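Local coordinates for protein 1-acyl-sn-glycerol-3-phosphate acyltransferase (PDB 5KYM) that probably transfers an acyl chain to lysophosphatidic acid to make phosphatidic acid, working as an integral membrane enzyme of the HX4D acyltransferase family, at residues F27-S32 with N115-Y120. Numbering follows the deposited sequence.
Sequences FVLFRS and NWYIRY. With DD9 (nonane), chain F; HGX (1-heptadecanoyl-2-tridecanoyl-3-glycerol-phosphonyl choline), chain C.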
# COMPACT_ATOMS: atom_id res chain seq x y z
N PHE A 27 -15.54 -10.97 11.93
CA PHE A 27 -16.87 -11.17 11.45
C PHE A 27 -16.88 -11.26 9.95
O PHE A 27 -17.65 -12.05 9.39
CB PHE A 27 -17.78 -10.06 12.00
CG PHE A 27 -19.14 -10.10 11.48
CD1 PHE A 27 -20.03 -11.03 11.94
CD2 PHE A 27 -19.53 -9.25 10.44
CE1 PHE A 27 -21.29 -11.09 11.39
CE2 PHE A 27 -20.79 -9.31 9.89
CZ PHE A 27 -21.67 -10.22 10.36
N VAL A 28 -16.05 -10.49 9.28
CA VAL A 28 -16.11 -10.44 7.81
C VAL A 28 -15.65 -11.78 7.23
O VAL A 28 -16.35 -12.37 6.37
CB VAL A 28 -15.31 -9.25 7.23
CG1 VAL A 28 -15.01 -9.42 5.75
CG2 VAL A 28 -16.08 -7.97 7.47
N LEU A 29 -14.50 -12.26 7.70
CA LEU A 29 -13.98 -13.53 7.23
C LEU A 29 -14.95 -14.63 7.64
O LEU A 29 -15.22 -15.54 6.82
CB LEU A 29 -12.63 -13.82 7.86
CG LEU A 29 -11.54 -12.83 7.51
CD1 LEU A 29 -10.38 -13.12 8.39
CD2 LEU A 29 -11.12 -12.93 6.04
N PHE A 30 -15.49 -14.54 8.87
CA PHE A 30 -16.44 -15.52 9.31
C PHE A 30 -17.65 -15.58 8.38
O PHE A 30 -18.02 -16.67 7.96
CB PHE A 30 -16.89 -15.34 10.74
CG PHE A 30 -18.02 -16.25 11.11
CD1 PHE A 30 -17.77 -17.56 11.48
CD2 PHE A 30 -19.35 -15.83 11.10
CE1 PHE A 30 -18.79 -18.43 11.87
CE2 PHE A 30 -20.39 -16.70 11.46
CZ PHE A 30 -20.11 -18.01 11.83
N ARG A 31 -18.24 -14.45 8.02
CA ARG A 31 -19.31 -14.51 7.01
C ARG A 31 -18.81 -15.06 5.65
O ARG A 31 -19.49 -15.79 4.99
CB ARG A 31 -19.92 -13.16 6.74
CG ARG A 31 -21.07 -12.74 7.63
CD ARG A 31 -21.51 -11.31 7.25
NE ARG A 31 -21.63 -11.08 5.78
CZ ARG A 31 -22.75 -11.16 5.06
NH1 ARG A 31 -23.90 -11.52 5.63
NH2 ARG A 31 -22.72 -10.88 3.75
N SER A 32 -17.62 -14.67 5.21
CA SER A 32 -17.14 -15.07 3.89
C SER A 32 -16.96 -16.57 3.84
O SER A 32 -17.11 -17.14 2.75
CB SER A 32 -15.80 -14.39 3.54
OG SER A 32 -14.67 -15.16 3.94
N ASN A 115 -2.63 -10.13 10.80
CA ASN A 115 -2.09 -11.34 10.17
C ASN A 115 -3.12 -12.04 9.27
O ASN A 115 -2.76 -12.51 8.17
CB ASN A 115 -1.56 -12.32 11.21
CG ASN A 115 -2.56 -12.60 12.30
OD1 ASN A 115 -3.36 -11.72 12.65
ND2 ASN A 115 -2.56 -13.82 12.82
N TRP A 116 -4.36 -12.10 9.71
CA TRP A 116 -5.42 -12.73 8.91
C TRP A 116 -5.56 -11.96 7.64
O TRP A 116 -5.71 -12.52 6.58
CB TRP A 116 -6.81 -12.73 9.55
CG TRP A 116 -6.91 -13.12 10.93
CD1 TRP A 116 -6.18 -14.04 11.57
CD2 TRP A 116 -7.85 -12.61 11.88
NE1 TRP A 116 -6.57 -14.13 12.86
CE2 TRP A 116 -7.61 -13.28 13.09
CE3 TRP A 116 -8.87 -11.64 11.82
CZ2 TRP A 116 -8.36 -13.02 14.27
CZ3 TRP A 116 -9.63 -11.37 13.00
CH2 TRP A 116 -9.36 -12.08 14.21
N TYR A 117 -5.55 -10.65 7.72
CA TYR A 117 -5.73 -9.89 6.50
C TYR A 117 -4.48 -9.86 5.61
O TYR A 117 -4.62 -9.94 4.38
CB TYR A 117 -6.40 -8.56 6.81
CG TYR A 117 -7.89 -8.76 6.98
CD1 TYR A 117 -8.72 -8.85 5.87
CD2 TYR A 117 -8.44 -8.91 8.20
CE1 TYR A 117 -10.07 -9.05 5.99
CE2 TYR A 117 -9.78 -9.07 8.36
CZ TYR A 117 -10.59 -9.17 7.26
OH TYR A 117 -11.96 -9.33 7.44
N ILE A 118 -3.29 -9.86 6.19
CA ILE A 118 -2.06 -9.99 5.38
C ILE A 118 -2.05 -11.28 4.61
O ILE A 118 -1.69 -11.30 3.46
CB ILE A 118 -0.77 -9.94 6.22
CG1 ILE A 118 -0.61 -8.55 6.86
CG2 ILE A 118 0.43 -10.27 5.33
CD1 ILE A 118 0.62 -8.33 7.71
N ARG A 119 -2.41 -12.37 5.29
CA ARG A 119 -2.56 -13.67 4.67
C ARG A 119 -3.64 -13.65 3.61
O ARG A 119 -3.38 -14.11 2.52
CB ARG A 119 -2.87 -14.74 5.69
CG ARG A 119 -1.64 -15.24 6.44
CD ARG A 119 -1.85 -16.67 7.03
NE ARG A 119 -2.63 -16.61 8.27
CZ ARG A 119 -2.17 -16.12 9.44
NH1 ARG A 119 -0.90 -15.68 9.58
NH2 ARG A 119 -3.00 -16.07 10.48
N TYR A 120 -4.82 -13.08 3.89
CA TYR A 120 -5.89 -13.08 2.89
C TYR A 120 -5.44 -12.39 1.60
O TYR A 120 -5.72 -12.88 0.51
CB TYR A 120 -7.17 -12.43 3.38
CG TYR A 120 -8.39 -12.78 2.53
CD1 TYR A 120 -8.64 -12.12 1.38
CD2 TYR A 120 -9.29 -13.76 2.94
CE1 TYR A 120 -9.75 -12.43 0.58
CE2 TYR A 120 -10.40 -14.07 2.19
CZ TYR A 120 -10.63 -13.41 0.99
OH TYR A 120 -11.72 -13.69 0.16
C1 DD9 F . -13.10 -5.38 7.61
C2 DD9 F . -11.74 -6.01 7.37
C3 DD9 F . -10.68 -4.93 7.49
C4 DD9 F . -9.30 -5.55 7.32
C5 DD9 F . -8.26 -4.45 7.07
C6 DD9 F . -6.94 -5.12 6.71
C7 DD9 F . -5.69 -4.26 6.86
C8 DD9 F . -4.50 -5.09 6.33
C9 DD9 F . -3.16 -4.60 6.90
O11 HGX C . -27.16 -9.27 8.46
C11 HGX C . -26.12 -9.39 9.09
C12 HGX C . -26.19 -9.78 10.56
C13 HGX C . -24.87 -9.76 11.33
C14 HGX C . -25.03 -9.63 12.85
C15 HGX C . -24.02 -10.53 13.58
C16 HGX C . -23.98 -10.41 15.11
C17 HGX C . -22.81 -11.16 15.77
C18 HGX C . -22.41 -12.45 15.04
O3 HGX C . -24.86 -9.13 8.38
C3 HGX C . -24.79 -8.55 7.07
C2 HGX C . -24.83 -7.02 7.11
C1 HGX C . -25.08 -6.45 5.70
O3P HGX C . -23.95 -6.65 4.84
O2 HGX C . -23.58 -6.58 7.66
C31 HGX C . -23.57 -5.31 8.38
O31 HGX C . -24.37 -4.43 8.05
C32 HGX C . -22.54 -5.06 9.49
C33 HGX C . -22.86 -5.82 10.78
C34 HGX C . -21.94 -5.41 11.94
C35 HGX C . -21.56 -6.62 12.80
C36 HGX C . -20.46 -6.40 13.86
C37 HGX C . -20.45 -7.55 14.88
C38 HGX C . -19.12 -7.85 15.60
C39 HGX C . -19.06 -9.31 16.08
C40 HGX C . -17.90 -9.67 17.02
O1 HGX C . -25.40 -6.48 2.78
P1 HGX C . -23.95 -6.41 3.23
O4 HGX C . -22.91 -7.31 2.59
O5 HGX C . -23.43 -4.88 2.99
C4 HGX C . -23.52 -4.19 1.74
C5 HGX C . -23.82 -2.71 1.96
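Y117 and L29 meet where the N-terminal two-helix motif of this membrane acyltransferase, helices 2-34 and 38-59, packs on helix 114-120 of the alpha-beta domain. The axes of 27-32 and 115-120 come no closer than 11.8 Å, with 48° between their N-to-C directions, and side chains bridge the gap. L29 and Y117 approach tip to tip: CG of L29, anti to its carbonyl carbon (chi1 -63°), is set 3.8 Å from CZ of Y117. The two methyls of L29 part, CD1 resting on CB of W116 at 3.8 Å and CD2 on CD2 of Y120 at 3.7 Å. V28 crosses the Y117 side chain at about a right angle, its CB 3.4 Å from the phenol OH. That OH hydrogen-bonds to the carbonyl O of G25, one turn before L29. One face of the Y117 ring carries the bound nonane, whose C4 sits 3.4 Å above the ring centre. An alanine in place of Y117 would probably leave G25 O without this partner and open a gap between L29 and the alkyl chain. The contact is thus apolar packing, joined by the hydrogen bond from Y117 to helix 2-34, consistent with a greasy pocket wall suited to hydrocarbon chains.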